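Local coordinates for protein glyoxalase 3 (Candida albicans, PDB 4LRU) that catalyses the conversion of methylglyoxal to D-lactate in a single glutathione-independent step, detoxifying methylglyoxal that the cell itself produces, at residues G26-E31 and G56-S61; V30-P35 and F104-H109; F36-K41 and T228-I233; A137-P142 and V220-A225; T164-I169 and G204-F209. All blocks are in the same frame, centred on the assembly; numbering follows the deposited sequence.

Contact 1. Residues G26-E31 and G56-S61; sequences GVFVVE and GWDDHS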
# COMPACT_ATOMS: atom_id res chain seq x y z
N GLY A 26 -0.19 6.27 10.75
CA GLY A 26 1.09 6.13 10.07
C GLY A 26 1.07 4.82 9.33
O GLY A 26 0.02 4.40 8.84
N VAL A 27 2.22 4.17 9.24
CA VAL A 27 2.37 2.92 8.49
C VAL A 27 1.88 1.76 9.35
O VAL A 27 2.29 1.60 10.49
CB VAL A 27 3.85 2.70 8.13
CG1 VAL A 27 4.05 1.35 7.42
CG2 VAL A 27 4.35 3.85 7.27
N PHE A 28 0.97 0.95 8.80
CA PHE A 28 0.48 -0.23 9.50
C PHE A 28 1.49 -1.34 9.34
O PHE A 28 1.67 -1.84 8.25
CB PHE A 28 -0.87 -0.67 8.95
CG PHE A 28 -1.68 -1.46 9.92
CD1 PHE A 28 -1.44 -2.81 10.11
CD2 PHE A 28 -2.66 -0.85 10.70
CE1 PHE A 28 -2.15 -3.53 11.06
CE2 PHE A 28 -3.38 -1.56 11.64
CZ PHE A 28 -3.13 -2.91 11.81
N VAL A 29 2.17 -1.70 10.42
CA VAL A 29 3.43 -2.46 10.34
C VAL A 29 3.35 -3.63 9.36
O VAL A 29 4.15 -3.71 8.45
CB VAL A 29 3.89 -2.97 11.70
CG1 VAL A 29 5.12 -3.86 11.56
CG2 VAL A 29 4.22 -1.80 12.62
N VAL A 30 2.42 -4.55 9.56
CA VAL A 30 2.45 -5.77 8.75
C VAL A 30 2.10 -5.55 7.29
O VAL A 30 2.41 -6.39 6.46
CB VAL A 30 1.59 -6.92 9.32
CG1 VAL A 30 2.20 -7.45 10.61
CG2 VAL A 30 0.15 -6.48 9.52
N GLU A 31 1.51 -4.40 6.95
CA GLU A 31 1.27 -4.07 5.55
C GLU A 31 2.53 -3.72 4.78
O GLU A 31 2.53 -3.78 3.56
CB GLU A 31 0.26 -2.92 5.42
CG GLU A 31 -1.10 -3.36 5.92
CD GLU A 31 -2.16 -2.28 5.84
OE1 GLU A 31 -1.93 -1.25 5.18
OE2 GLU A 31 -3.23 -2.52 6.43
N GLY A 56 6.28 7.22 10.26
CA GLY A 56 6.14 6.65 11.59
C GLY A 56 5.10 5.55 11.59
O GLY A 56 4.33 5.42 10.63
N TRP A 57 5.12 4.72 12.62
CA TRP A 57 4.20 3.59 12.68
C TRP A 57 2.82 4.05 13.14
O TRP A 57 2.70 4.92 13.99
CB TRP A 57 4.71 2.51 13.64
CG TRP A 57 6.05 1.96 13.31
CD1 TRP A 57 7.15 1.99 14.10
CD2 TRP A 57 6.43 1.27 12.12
NE1 TRP A 57 8.21 1.38 13.47
CE2 TRP A 57 7.79 0.93 12.25
CE3 TRP A 57 5.76 0.93 10.94
CZ2 TRP A 57 8.49 0.25 11.25
CZ3 TRP A 57 6.45 0.25 9.95
CH2 TRP A 57 7.81 -0.09 10.12
N ASP A 58 1.80 3.41 12.60
CA ASP A 58 0.45 3.54 13.16
C ASP A 58 0.43 2.87 14.54
O ASP A 58 0.79 1.71 14.66
CB ASP A 58 -0.58 2.91 12.22
CG ASP A 58 -2.00 3.07 12.72
OD1 ASP A 58 -2.29 2.56 13.82
OD2 ASP A 58 -2.84 3.66 11.99
N ASP A 59 0.07 3.61 15.58
CA ASP A 59 0.18 3.10 16.96
C ASP A 59 -0.71 1.86 17.17
O ASP A 59 -0.40 0.99 17.99
CB ASP A 59 -0.23 4.18 17.99
CG ASP A 59 0.79 5.31 18.13
OD1 ASP A 59 1.99 5.11 17.84
OD2 ASP A 59 0.38 6.41 18.58
N HIS A 60 -1.82 1.80 16.46
CA HIS A 60 -2.73 0.66 16.59
C HIS A 60 -2.14 -0.63 15.98
O HIS A 60 -2.55 -1.74 16.34
CB HIS A 60 -4.10 0.98 16.00
CG HIS A 60 -4.90 1.91 16.86
ND1 HIS A 60 -6.14 2.39 16.49
CD2 HIS A 60 -4.61 2.51 18.03
CE1 HIS A 60 -6.60 3.20 17.43
NE2 HIS A 60 -5.68 3.29 18.38
N SER A 61 -1.12 -0.48 15.14
CA SER A 61 -0.55 -1.62 14.40
C SER A 61 0.62 -2.30 15.12
O SER A 61 1.08 -3.37 14.70
CB SER A 61 -0.12 -1.20 13.01
OG SER A 61 1.09 -0.47 13.03
O HOH W 1 0.92 -4.78 12.25
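Ser61 meets both Phe28 and Val29. Its CB stands over the centre of the Phe28 ring, 3.3 Å from the centroid and 5° off the ring normal. This is a CH-pi contact, with the six ring carbons at nearly equal range. Beyond CB the side chain turns off the ring. OG sits between the backbone N and the carbonyl carbon (chi1 76°) and reaches the start of helix 29-42. There it accepts a nearly straight hydrogen bond from Val29 N at 3.1 Å. The same hydroxyl donates to Asp58 O, with OG 2.7 Å from that oxygen and on one of its lone pairs. One bond in and one bond out fix its rotation. A water also links Val30 N to Ser61 O.

The backbones add a single bridge of parallel pattern. Val27 N donates to Gly56 O at 2.8 Å, and Asp58 N donates to Val27 O at 2.8 Å. Trp57 adds apolar contacts. Its CE3 lies 3.6 Å from Val29 CG2, and its CZ3 lies 3.7 Å from Val27 CG1.

The contact ties the first turn of helix 29-42 to the loop between strand 45-50 and helix 69-76. Trp57 also touches helix 81-87, and Val29 touches Phe75 of helix 69-76. The Phe28 side chain lies about 6 Å from that of Cys139, an inferred active-site residue.

Contact 2. Residues V30-P35 and F104-H109; sequences VEALHP and FGSAGH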
# COMPACT_ATOMS: atom_id res chain seq x y z
N VAL A 30 2.42 -4.55 9.56
CA VAL A 30 2.45 -5.77 8.75
C VAL A 30 2.10 -5.55 7.29
O VAL A 30 2.41 -6.39 6.46
CB VAL A 30 1.59 -6.92 9.32
CG1 VAL A 30 2.20 -7.45 10.61
CG2 VAL A 30 0.15 -6.48 9.52
N GLU A 31 1.51 -4.40 6.95
CA GLU A 31 1.27 -4.07 5.55
C GLU A 31 2.53 -3.72 4.78
O GLU A 31 2.53 -3.78 3.56
CB GLU A 31 0.26 -2.92 5.42
CG GLU A 31 -1.10 -3.36 5.92
CD GLU A 31 -2.16 -2.28 5.84
OE1 GLU A 31 -1.93 -1.25 5.18
OE2 GLU A 31 -3.23 -2.52 6.43
N ALA A 32 3.58 -3.35 5.50
CA ALA A 32 4.92 -3.26 4.98
C ALA A 32 5.70 -4.55 5.17
O ALA A 32 6.39 -5.01 4.25
CB ALA A 32 5.66 -2.11 5.63
N LEU A 33 5.62 -5.12 6.38
CA LEU A 33 6.44 -6.29 6.73
C LEU A 33 6.05 -7.54 5.92
O LEU A 33 6.93 -8.19 5.35
CB LEU A 33 6.37 -6.55 8.24
CG LEU A 33 7.37 -7.53 8.86
CD1 LEU A 33 7.59 -7.23 10.34
CD2 LEU A 33 6.91 -8.96 8.68
N HIS A 34 4.77 -7.87 5.87
CA HIS A 34 4.35 -9.07 5.16
C HIS A 34 4.74 -9.03 3.68
O HIS A 34 5.37 -9.98 3.19
CB HIS A 34 2.85 -9.33 5.33
CG HIS A 34 2.48 -9.79 6.70
ND1 HIS A 34 1.17 -9.97 7.09
CD2 HIS A 34 3.24 -10.13 7.77
CE1 HIS A 34 1.14 -10.39 8.34
NE2 HIS A 34 2.38 -10.51 8.78
N PRO A 35 4.41 -7.94 2.97
CA PRO A 35 4.79 -7.93 1.56
C PRO A 35 6.30 -7.91 1.38
O PRO A 35 6.82 -8.56 0.47
CB PRO A 35 4.12 -6.66 1.02
CG PRO A 35 2.98 -6.40 1.96
CD PRO A 35 3.49 -6.83 3.30
N PHE A 104 4.20 -1.49 -4.87
CA PHE A 104 3.28 -1.98 -3.84
C PHE A 104 3.04 -0.92 -2.77
O PHE A 104 3.96 -0.52 -2.06
CB PHE A 104 3.85 -3.25 -3.20
CG PHE A 104 2.89 -3.94 -2.28
CD1 PHE A 104 2.57 -3.41 -1.04
CD2 PHE A 104 2.26 -5.14 -2.67
CE1 PHE A 104 1.67 -4.04 -0.20
CE2 PHE A 104 1.36 -5.76 -1.83
CZ PHE A 104 1.08 -5.22 -0.59
N GLY A 105 1.80 -0.45 -2.67
CA GLY A 105 1.42 0.53 -1.66
C GLY A 105 1.00 -0.10 -0.35
O GLY A 105 -0.11 -0.62 -0.23
N SER A 106 1.90 -0.11 0.63
CA SER A 106 1.50 -0.41 2.00
C SER A 106 0.64 0.72 2.49
O SER A 106 0.62 1.78 1.88
CB SER A 106 2.70 -0.61 2.93
OG SER A 106 3.36 0.62 3.27
N ALA A 107 -0.05 0.53 3.60
CA ALA A 107 -0.91 1.59 4.05
C ALA A 107 -0.95 1.74 5.56
O ALA A 107 0.11 1.88 6.20
CB ALA A 107 -2.29 1.46 3.44
N GLY A 108 -2.14 1.77 6.13
CA GLY A 108 -2.40 2.56 7.32
C GLY A 108 -3.13 3.81 6.90
O GLY A 108 -2.96 4.27 5.77
N HIS A 109 -3.94 4.37 7.79
CA HIS A 109 -4.79 5.51 7.44
C HIS A 109 -3.97 6.73 7.02
O HIS A 109 -4.48 7.62 6.35
CB HIS A 109 -5.70 5.87 8.61
CG HIS A 109 -6.91 4.98 8.73
ND1 HIS A 109 -6.88 3.76 9.38
CD2 HIS A 109 -8.19 5.14 8.31
CE1 HIS A 109 -8.08 3.22 9.35
NE2 HIS A 109 -8.89 4.03 8.71
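Glu31 is the polar partner in this contact, and Pro35 with Phe104 is the apolar pair. The carboxylate of Glu31 reaches the loop that follows strand 102-105. CG lies anti to the carbonyl carbon (chi1 -66°), and CD continues the chain in extended form (chi2 180°). OE1 ends 3.0 Å from Ala107 N and 3.2 Å from Gly108 N. It also lies 3.2 Å from Ala107 CB.

A second polar group is the backbone oxygen of Glu31. It is buried and has no polar partner in the model. Four residues on stands Pro35, which has no N-H to complete the helical bond, and helix 29-42 is kinked there. Ser106 CB packs against this oxygen, with CB 3.2 Å from Glu31 O. The hydroxyl of Ser106 is engaged elsewhere, with Ala10 O.

The apolar contact is a CH-pi one. Pro35 CB lies over one face of the Phe104 ring, offset toward the rim, 3.9 Å from the centroid and 17° off the normal. Pro35 CG comes to 3.4 Å from Phe104 CZ. The two side chains cross at about a right angle. Helix 225-236 touches both as well, Ala229 at Pro35 and Thr228 at Phe104.

The chemistry thus divides along the helix. At the proline end the contact is apolar, helix against strand 102-105. The other end sets a glutamate beside the inferred active-site Cys139, as in DJ-1 itself.

Contact 3. Residues F36-K41 and T228-I233; sequences FEVFRK and TAEDVI. With EDO (1,2-ethanediol), chain B.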
# COMPACT_ATOMS: atom_id res chain seq x y z
N PHE A 36 7.02 -7.19 2.25
CA PHE A 36 8.48 -7.23 2.20
C PHE A 36 8.95 -8.68 2.25
O PHE A 36 9.79 -9.11 1.45
CB PHE A 36 9.09 -6.43 3.36
CG PHE A 36 10.60 -6.49 3.40
CD1 PHE A 36 11.36 -5.63 2.63
CD2 PHE A 36 11.25 -7.44 4.17
CE1 PHE A 36 12.74 -5.69 2.66
CE2 PHE A 36 12.63 -7.52 4.19
CZ PHE A 36 13.38 -6.64 3.43
N GLU A 37 8.42 -9.44 3.19
CA GLU A 37 8.91 -10.81 3.37
C GLU A 37 8.52 -11.72 2.20
O GLU A 37 9.30 -12.58 1.81
CB GLU A 37 8.42 -11.39 4.70
CG GLU A 37 9.11 -10.81 5.92
CD GLU A 37 10.54 -11.27 6.01
OE1 GLU A 37 10.77 -12.44 6.42
OE2 GLU A 37 11.44 -10.49 5.66
N VAL A 38 7.31 -11.54 1.66
CA VAL A 38 6.87 -12.35 0.52
C VAL A 38 7.80 -12.10 -0.67
O VAL A 38 8.29 -13.03 -1.30
CB VAL A 38 5.42 -12.02 0.13
CG1 VAL A 38 5.06 -12.64 -1.21
CG2 VAL A 38 4.49 -12.51 1.22
N PHE A 39 8.04 -10.83 -0.97
CA PHE A 39 8.90 -10.48 -2.09
C PHE A 39 10.36 -10.87 -1.83
O PHE A 39 11.07 -11.27 -2.75
CB PHE A 39 8.77 -8.99 -2.39
CG PHE A 39 7.41 -8.57 -2.87
CD1 PHE A 39 6.74 -9.27 -3.86
CD2 PHE A 39 6.82 -7.41 -2.39
CE1 PHE A 39 5.50 -8.87 -4.31
CE2 PHE A 39 5.58 -7.00 -2.84
CZ PHE A 39 4.92 -7.72 -3.81
N ARG A 40 10.81 -10.76 -0.58
CA ARG A 40 12.18 -11.16 -0.25
C ARG A 40 12.36 -12.65 -0.49
O ARG A 40 13.34 -13.09 -1.09
CB ARG A 40 12.51 -10.82 1.21
CG ARG A 40 13.95 -11.16 1.59
CD ARG A 40 14.23 -10.94 3.07
NE ARG A 40 13.39 -11.79 3.92
CZ ARG A 40 13.57 -13.10 4.10
NH1 ARG A 40 14.58 -13.74 3.51
NH2 ARG A 40 12.74 -13.78 4.89
N LYS A 41 11.41 -13.45 0.00
CA LYS A 41 11.51 -14.90 -0.13
C LYS A 41 11.45 -15.32 -1.60
O LYS A 41 12.10 -16.29 -2.01
CB LYS A 41 10.43 -15.61 0.69
CG LYS A 41 10.68 -15.56 2.19
CD LYS A 41 9.43 -15.87 2.99
CE LYS A 41 9.57 -15.40 4.44
NZ LYS A 41 8.36 -15.68 5.27
N THR A 228 -2.09 -10.29 -1.07
CA THR A 228 -1.93 -9.24 -2.08
C THR A 228 -0.55 -9.38 -2.73
O THR A 228 -0.44 -9.38 -3.96
CB THR A 228 -2.09 -7.82 -1.50
OG1 THR A 228 -3.33 -7.71 -0.79
CG2 THR A 228 -2.08 -6.80 -2.61
N ALA A 229 0.48 -9.56 -1.92
CA ALA A 229 1.83 -9.78 -2.43
C ALA A 229 1.94 -11.05 -3.27
O ALA A 229 2.56 -11.04 -4.34
CB ALA A 229 2.84 -9.80 -1.30
N GLU A 230 1.35 -12.14 -2.80
CA GLU A 230 1.38 -13.38 -3.55
C GLU A 230 0.67 -13.20 -4.88
O GLU A 230 1.12 -13.72 -5.90
CB GLU A 230 0.73 -14.52 -2.75
CG GLU A 230 1.48 -14.91 -1.48
CD GLU A 230 0.76 -16.01 -0.70
OE1 GLU A 230 -0.48 -16.12 -0.85
OE2 GLU A 230 1.43 -16.75 0.06
N ASP A 231 -0.44 -12.47 -4.88
CA ASP A 231 -1.22 -12.30 -6.11
C ASP A 231 -0.55 -11.28 -7.06
O ASP A 231 -0.76 -11.33 -8.28
CB ASP A 231 -2.64 -11.88 -5.76
CG ASP A 231 -3.48 -13.04 -5.21
OD1 ASP A 231 -3.09 -14.22 -5.39
OD2 ASP A 231 -4.54 -12.77 -4.61
N VAL A 232 0.26 -10.37 -6.52
CA VAL A 232 1.14 -9.57 -7.35
C VAL A 232 2.11 -10.47 -8.11
O VAL A 232 2.26 -10.35 -9.33
CB VAL A 232 1.92 -8.52 -6.50
CG1 VAL A 232 3.10 -7.95 -7.29
CG2 VAL A 232 0.99 -7.40 -6.06
N ILE A 233 2.76 -11.38 -7.41
CA ILE A 233 3.69 -12.32 -8.07
C ILE A 233 2.96 -13.10 -9.17
O ILE A 233 3.46 -13.24 -10.29
CB ILE A 233 4.35 -13.28 -7.06
CG1 ILE A 233 5.27 -12.46 -6.14
CG2 ILE A 233 5.10 -14.40 -7.78
CD1 ILE A 233 5.79 -13.19 -4.93
C1 EDO B . 4.71 -14.46 4.50
O1 EDO B . 5.95 -14.81 3.88
C2 EDO B . 4.90 -13.28 5.45
O2 EDO B . 6.01 -13.53 6.32
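The Phe39 ring is covered on one face by Ala229 CB, which sits toward the rim, 4.2 Å from the centroid. This is a CH-pi contact. At the ring edge, near its plane, Ile233 CG1 approaches Phe39 CE1 to 4.0 Å, and the two side chains slide past each other in opposite directions. Val232 CG1 comes to 3.9 Å from Phe39 CZ; these two side chains cross at about a right angle. The ring reaches its neighbours with CG anti to the carbonyl carbon (chi1 -65°).

A second flat group, the guanidinium of Arg40, stays on its own helix. Glu37 lies at its edge and is gripped side-on by NE and NH2 in a salt bridge, with Arg40 NH2 2.8 Å from Glu37 OE1.

Val38 packs against the same helix, 228-233. Its CG1 lies 3.6 Å from Ala229 CB and also touches Ile233 CD1. Its other methyl, CG2, touches a bound 1,2-ethanediol, probably from the crystallisation liquor. Lys41 NZ donates to O1 of this molecule at 2.9 Å.

The helix segments pass 9.2 Å apart at a crossing angle of -36°. The backbones are nearest at Val38 and Ala229, CA to CA 6.4 Å. Phe39 touches Ile46 of strand 45-50, and Val232 touches strand 134-138. Two neighbouring helices running roughly alike on one face of a largely parallel sheet are typical of the alpha/beta sandwich of the DJ-1/PfpI family.

Contact 4. Residues A137-P142 and V220-A225; sequences AVCHGP and VNPQSA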
# COMPACT_ATOMS: atom_id res chain seq x y z
N ALA A 137 -1.70 -2.34 -4.20
CA ALA A 137 -1.80 -1.71 -2.90
C ALA A 137 -2.75 -2.50 -2.02
O ALA A 137 -3.64 -3.21 -2.50
CB ALA A 137 -2.29 -0.28 -3.05
N VAL A 138 -2.57 -2.33 -0.72
CA VAL A 138 -3.46 -2.96 0.26
C VAL A 138 -4.11 -1.92 1.16
O VAL A 138 -3.52 -0.88 1.45
CB VAL A 138 -2.71 -4.03 1.08
CG1 VAL A 138 -1.62 -3.42 1.95
CG2 VAL A 138 -3.68 -4.84 1.93
N CYS A 139 -5.34 -2.21 1.59
CA CYS A 139 -6.00 -1.46 2.67
C CYS A 139 -6.38 -0.04 2.21
O CYS A 139 -7.20 0.08 1.31
CB CYS A 139 -5.12 -1.44 3.91
SG CYS A 139 -5.97 -0.89 5.41
N HIS A 140 -5.79 1.02 2.76
CA HIS A 140 -6.01 2.36 2.17
C HIS A 140 -5.00 2.72 1.08
O HIS A 140 -5.07 3.80 0.49
CB HIS A 140 -6.02 3.45 3.25
CG HIS A 140 -7.14 3.31 4.21
ND1 HIS A 140 -7.03 2.59 5.38
CD2 HIS A 140 -8.44 3.70 4.13
CE1 HIS A 140 -8.19 2.58 6.00
NE2 HIS A 140 -9.07 3.24 5.26
N GLY A 141 -4.08 1.80 0.83
CA GLY A 141 -3.07 1.97 -0.21
C GLY A 141 -3.60 2.42 -1.56
O GLY A 141 -2.90 3.15 -2.28
N PRO A 142 -4.79 1.94 -1.97
CA PRO A 142 -5.33 2.37 -3.25
C PRO A 142 -5.63 3.86 -3.37
O PRO A 142 -5.95 4.35 -4.46
CB PRO A 142 -6.59 1.52 -3.41
CG PRO A 142 -6.24 0.27 -2.67
CD PRO A 142 -5.51 0.76 -1.45
N VAL A 220 -7.73 -5.89 0.84
CA VAL A 220 -8.68 -5.12 1.66
C VAL A 220 -8.06 -4.45 2.90
O VAL A 220 -8.48 -3.35 3.30
CB VAL A 220 -9.84 -6.02 2.10
CG1 VAL A 220 -10.81 -5.24 2.98
CG2 VAL A 220 -10.55 -6.57 0.87
N ASN A 221 -7.12 -5.13 3.53
CA ASN A 221 -6.86 -4.94 4.96
C ASN A 221 -5.55 -5.60 5.39
O ASN A 221 -4.88 -6.25 4.60
CB ASN A 221 -8.03 -5.50 5.79
CG ASN A 221 -8.38 -6.94 5.40
OD1 ASN A 221 -7.50 -7.70 4.98
ND2 ASN A 221 -9.65 -7.29 5.48
N PRO A 222 -5.16 -5.43 6.66
CA PRO A 222 -3.92 -6.06 7.10
C PRO A 222 -3.95 -7.58 6.91
O PRO A 222 -2.92 -8.18 6.57
CB PRO A 222 -3.85 -5.70 8.59
CG PRO A 222 -4.61 -4.40 8.70
CD PRO A 222 -5.75 -4.57 7.72
N GLN A 223 -5.12 -8.17 7.09
CA GLN A 223 -5.30 -9.61 6.94
C GLN A 223 -5.02 -10.08 5.51
O GLN A 223 -4.76 -11.25 5.30
CB GLN A 223 -6.73 -9.99 7.33
CG GLN A 223 -7.03 -9.77 8.80
CD GLN A 223 -7.51 -8.36 9.14
OE1 GLN A 223 -7.43 -7.44 8.34
NE2 GLN A 223 -8.06 -8.21 10.34
N SER A 224 -5.09 -9.17 4.54
CA SER A 224 -4.94 -9.51 3.12
C SER A 224 -3.56 -9.23 2.55
O SER A 224 -3.34 -9.43 1.36
CB SER A 224 -5.96 -8.75 2.27
OG SER A 224 -7.28 -8.98 2.74
N ALA A 225 -2.64 -8.73 3.36
CA ALA A 225 -1.38 -8.24 2.84
C ALA A 225 -0.52 -9.34 2.21
O ALA A 225 0.06 -9.14 1.14
CB ALA A 225 -0.60 -7.49 3.92
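Val138 and Cys139 turn different sides to the loop 220-225. Val138 CB points toward it. Its CG2 meets the backbone tightly, 3.2 Å from Asn221 O, and lies 4.2 Å from Ala225 CA. Cys139 instead presents its backbone. Its CA makes a nearly straight CA-H...O contact with Val220 O, at 3.2 Å and 169°. The sulphur passes alongside the loop. SG lies anti to the backbone N (chi1 -167°), and its nearest carbon of Pro222 is CD, at 4.4 Å.

This is the nucleophile elbow of the DJ-1 superfamily. Strand 134-138 ends in a type II' turn from Val138 to Gly141, and the cysteine holds a positive phi (71°) at its corner. Gly141 N closes the turn on Val138 O at 2.8 Å. Cys139, His140 and Glu171 are the inferred active-site residues, and His140 NE2 is hydrogen-bonded to Glu171 OE2.

Across the elbow, Val220, Asn221 and Pro222 point their side chains away from it and bring the main chain forward. Asn221 is buried, and its amide has partners at both ends. Its OD1 accepts from Ser224 OG at 2.6 Å, with the donor above the amide carbonyl plane. Its ND2 is held by Pro205 O and Asp207 O. Pro222 touches both Phe28 and Glu31; Glu31 also touches Cys139.

Contact 5. Residues T164-I169 and G204-F209; sequences TGFTDI and GPWDNF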
# COMPACT_ATOMS: atom_id res chain seq x y z
N THR A 164 -10.30 -3.44 -4.92
CA THR A 164 -10.84 -3.45 -3.58
C THR A 164 -9.91 -2.67 -2.66
O THR A 164 -8.95 -2.04 -3.11
CB THR A 164 -11.06 -4.89 -3.08
OG1 THR A 164 -11.89 -4.86 -1.91
CG2 THR A 164 -9.75 -5.57 -2.77
N GLY A 165 -10.25 -2.66 -1.37
CA GLY A 165 -9.52 -1.88 -0.37
C GLY A 165 -10.38 -1.79 0.87
O GLY A 165 -11.46 -2.38 0.94
N PHE A 166 -9.92 -1.01 1.84
CA PHE A 166 -10.53 -1.01 3.16
C PHE A 166 -12.00 -0.61 3.08
O PHE A 166 -12.37 0.31 2.37
CB PHE A 166 -9.76 -0.10 4.12
CG PHE A 166 -9.96 -0.44 5.57
CD1 PHE A 166 -9.35 -1.55 6.13
CD2 PHE A 166 -10.83 0.30 6.36
CE1 PHE A 166 -9.54 -1.88 7.44
CE2 PHE A 166 -11.01 -0.02 7.68
CZ PHE A 166 -10.38 -1.11 8.23
N THR A 167 -12.84 -1.34 3.80
CA THR A 167 -14.29 -1.19 3.66
C THR A 167 -14.83 0.03 4.40
O THR A 167 -14.28 0.44 5.42
CB THR A 167 -15.06 -2.44 4.16
OG1 THR A 167 -14.92 -2.57 5.59
CG2 THR A 167 -14.59 -3.71 3.46
N ASP A 168 -15.92 0.58 3.90
CA ASP A 168 -16.63 1.64 4.63
C ASP A 168 -17.01 1.21 6.04
O ASP A 168 -16.87 1.98 6.98
CB ASP A 168 -17.88 2.06 3.87
CG ASP A 168 -17.58 2.78 2.56
OD1 ASP A 168 -16.40 3.07 2.26
OD2 ASP A 168 -18.55 3.06 1.83
N ILE A 169 -17.54 -0.01 6.21
CA ILE A 169 -17.97 -0.41 7.53
C ILE A 169 -16.77 -0.48 8.48
O ILE A 169 -16.88 -0.18 9.66
CB ILE A 169 -18.80 -1.71 7.51
CG1 ILE A 169 -19.60 -1.85 8.81
CG2 ILE A 169 -17.92 -2.92 7.22
CD1 ILE A 169 -20.50 -3.08 8.89
N GLY A 204 -16.97 -9.58 4.22
CA GLY A 204 -16.80 -8.97 5.53
C GLY A 204 -15.54 -8.15 5.59
O GLY A 204 -14.60 -8.35 4.81
N PRO A 205 -15.48 -7.20 6.54
CA PRO A 205 -14.42 -6.20 6.53
C PRO A 205 -13.03 -6.73 6.84
O PRO A 205 -12.04 -6.06 6.55
CB PRO A 205 -14.86 -5.21 7.62
CG PRO A 205 -15.76 -6.01 8.50
CD PRO A 205 -16.51 -6.89 7.55
N TRP A 206 -12.96 -7.92 7.46
CA TRP A 206 -11.71 -8.49 7.92
C TRP A 206 -11.28 -9.71 7.10
O TRP A 206 -10.34 -10.43 7.47
CB TRP A 206 -11.79 -8.85 9.40
CG TRP A 206 -12.38 -7.75 10.23
CD1 TRP A 206 -13.50 -7.83 10.98
CD2 TRP A 206 -11.92 -6.39 10.33
NE1 TRP A 206 -13.77 -6.62 11.56
CE2 TRP A 206 -12.81 -5.72 11.20
CE3 TRP A 206 -10.84 -5.68 9.79
CZ2 TRP A 206 -12.67 -4.37 11.52
CZ3 TRP A 206 -10.69 -4.34 10.13
CH2 TRP A 206 -11.61 -3.70 10.98
N ASP A 207 -11.97 -9.93 5.99
CA ASP A 207 -11.71 -11.07 5.12
C ASP A 207 -10.32 -10.93 4.48
O ASP A 207 -9.89 -9.82 4.16
CB ASP A 207 -12.75 -11.15 4.00
CG ASP A 207 -14.12 -11.64 4.48
OD1 ASP A 207 -14.30 -11.92 5.69
OD2 ASP A 207 -15.03 -11.74 3.62
N ASN A 208 -9.69 -12.07 4.25
CA ASN A 208 -8.49 -12.17 3.42
C ASN A 208 -8.93 -12.18 1.95
O ASN A 208 -9.42 -13.20 1.46
CB ASN A 208 -7.76 -13.45 3.78
CG ASN A 208 -6.48 -13.64 2.99
OD1 ASN A 208 -5.93 -12.71 2.39
ND2 ASN A 208 -6.01 -14.88 2.99
N PHE A 209 -8.86 -11.02 1.30
CA PHE A 209 -9.49 -10.86 -0.00
C PHE A 209 -8.68 -9.91 -0.86
O PHE A 209 -8.26 -8.85 -0.40
CB PHE A 209 -10.92 -10.32 0.16
CG PHE A 209 -11.67 -10.17 -1.15
CD1 PHE A 209 -12.03 -11.28 -1.89
CD2 PHE A 209 -11.99 -8.91 -1.63
CE1 PHE A 209 -12.71 -11.13 -3.09
CE2 PHE A 209 -12.68 -8.76 -2.81
CZ PHE A 209 -13.02 -9.87 -3.55
O HOH W 2 -12.18 -3.47 6.00
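Pro205 has the largest share of this contact, followed by Thr164 and Phe166. Pro205 CB packs against two side chains at the start of helix 168-173. It lies 3.3 Å from Thr167 OG1 and 3.8 Å from Ile169 CG2. Thr167 is the N-cap of that helix. Its OG1 stands between the backbone N and the carbonyl carbon (chi1 67°) and bonds to Gly170 N. A water joins the two backbones as well. It accepts from Thr167 N at 3.1 Å and donates to Pro205 O at 2.7 Å.

The same water sits over one face of the Phe166 ring, toward its rim. The ring tip reaches Trp206, with Phe166 CZ 3.8 Å from Trp206 CZ3. The ring planes stand at 61°, and the two side chains cross at a slant. Pro205 CB covers the Trp206 ring over its centre. Phe166 also touches His140 and Glu171, so Phe166 borders the inferred active site.

Thr164 meets Phe209 at the far end. Its OG1 comes to the ring edge, near the plane, 4.1 Å from Phe209 CD2. The hydroxyl has its hydrogen bond with Ile200 O.

The contact joins two loops on one flank of the main sheet. One runs from strand 162-163 into helix 168-173, the other from strand 198-199 to the outermost strand 210-213. Thr164 touches Tyr199 of strand 198-199, and Trp206 touches Ile173 of helix 168-173.

In the fold
Contacts 2 and 4 lie nearest the centre of the chain. Contact 1 is buried but as far out as contact 3; contacts 3 and 5 are partly buried. Helix 29-42 runs through contacts 1, 2 and 3. Contacts 2 and 4 reach adjacent strands of the central sheet, through a probable hydrogen bond from Val138 N to Gly105 O. Contact 1 is rich in hydrogen bonds, while contact 3 is greasy helix packing away from the site. Glu31 of contact 2 touches Cys139, Val138 and Pro222 of contact 4. Contact 5 combines apolar touches with a water bridge. It meets contact 4 through Asn221, and the centres of the two are about 8 Å apart. Contacts 3 and 5 do not touch.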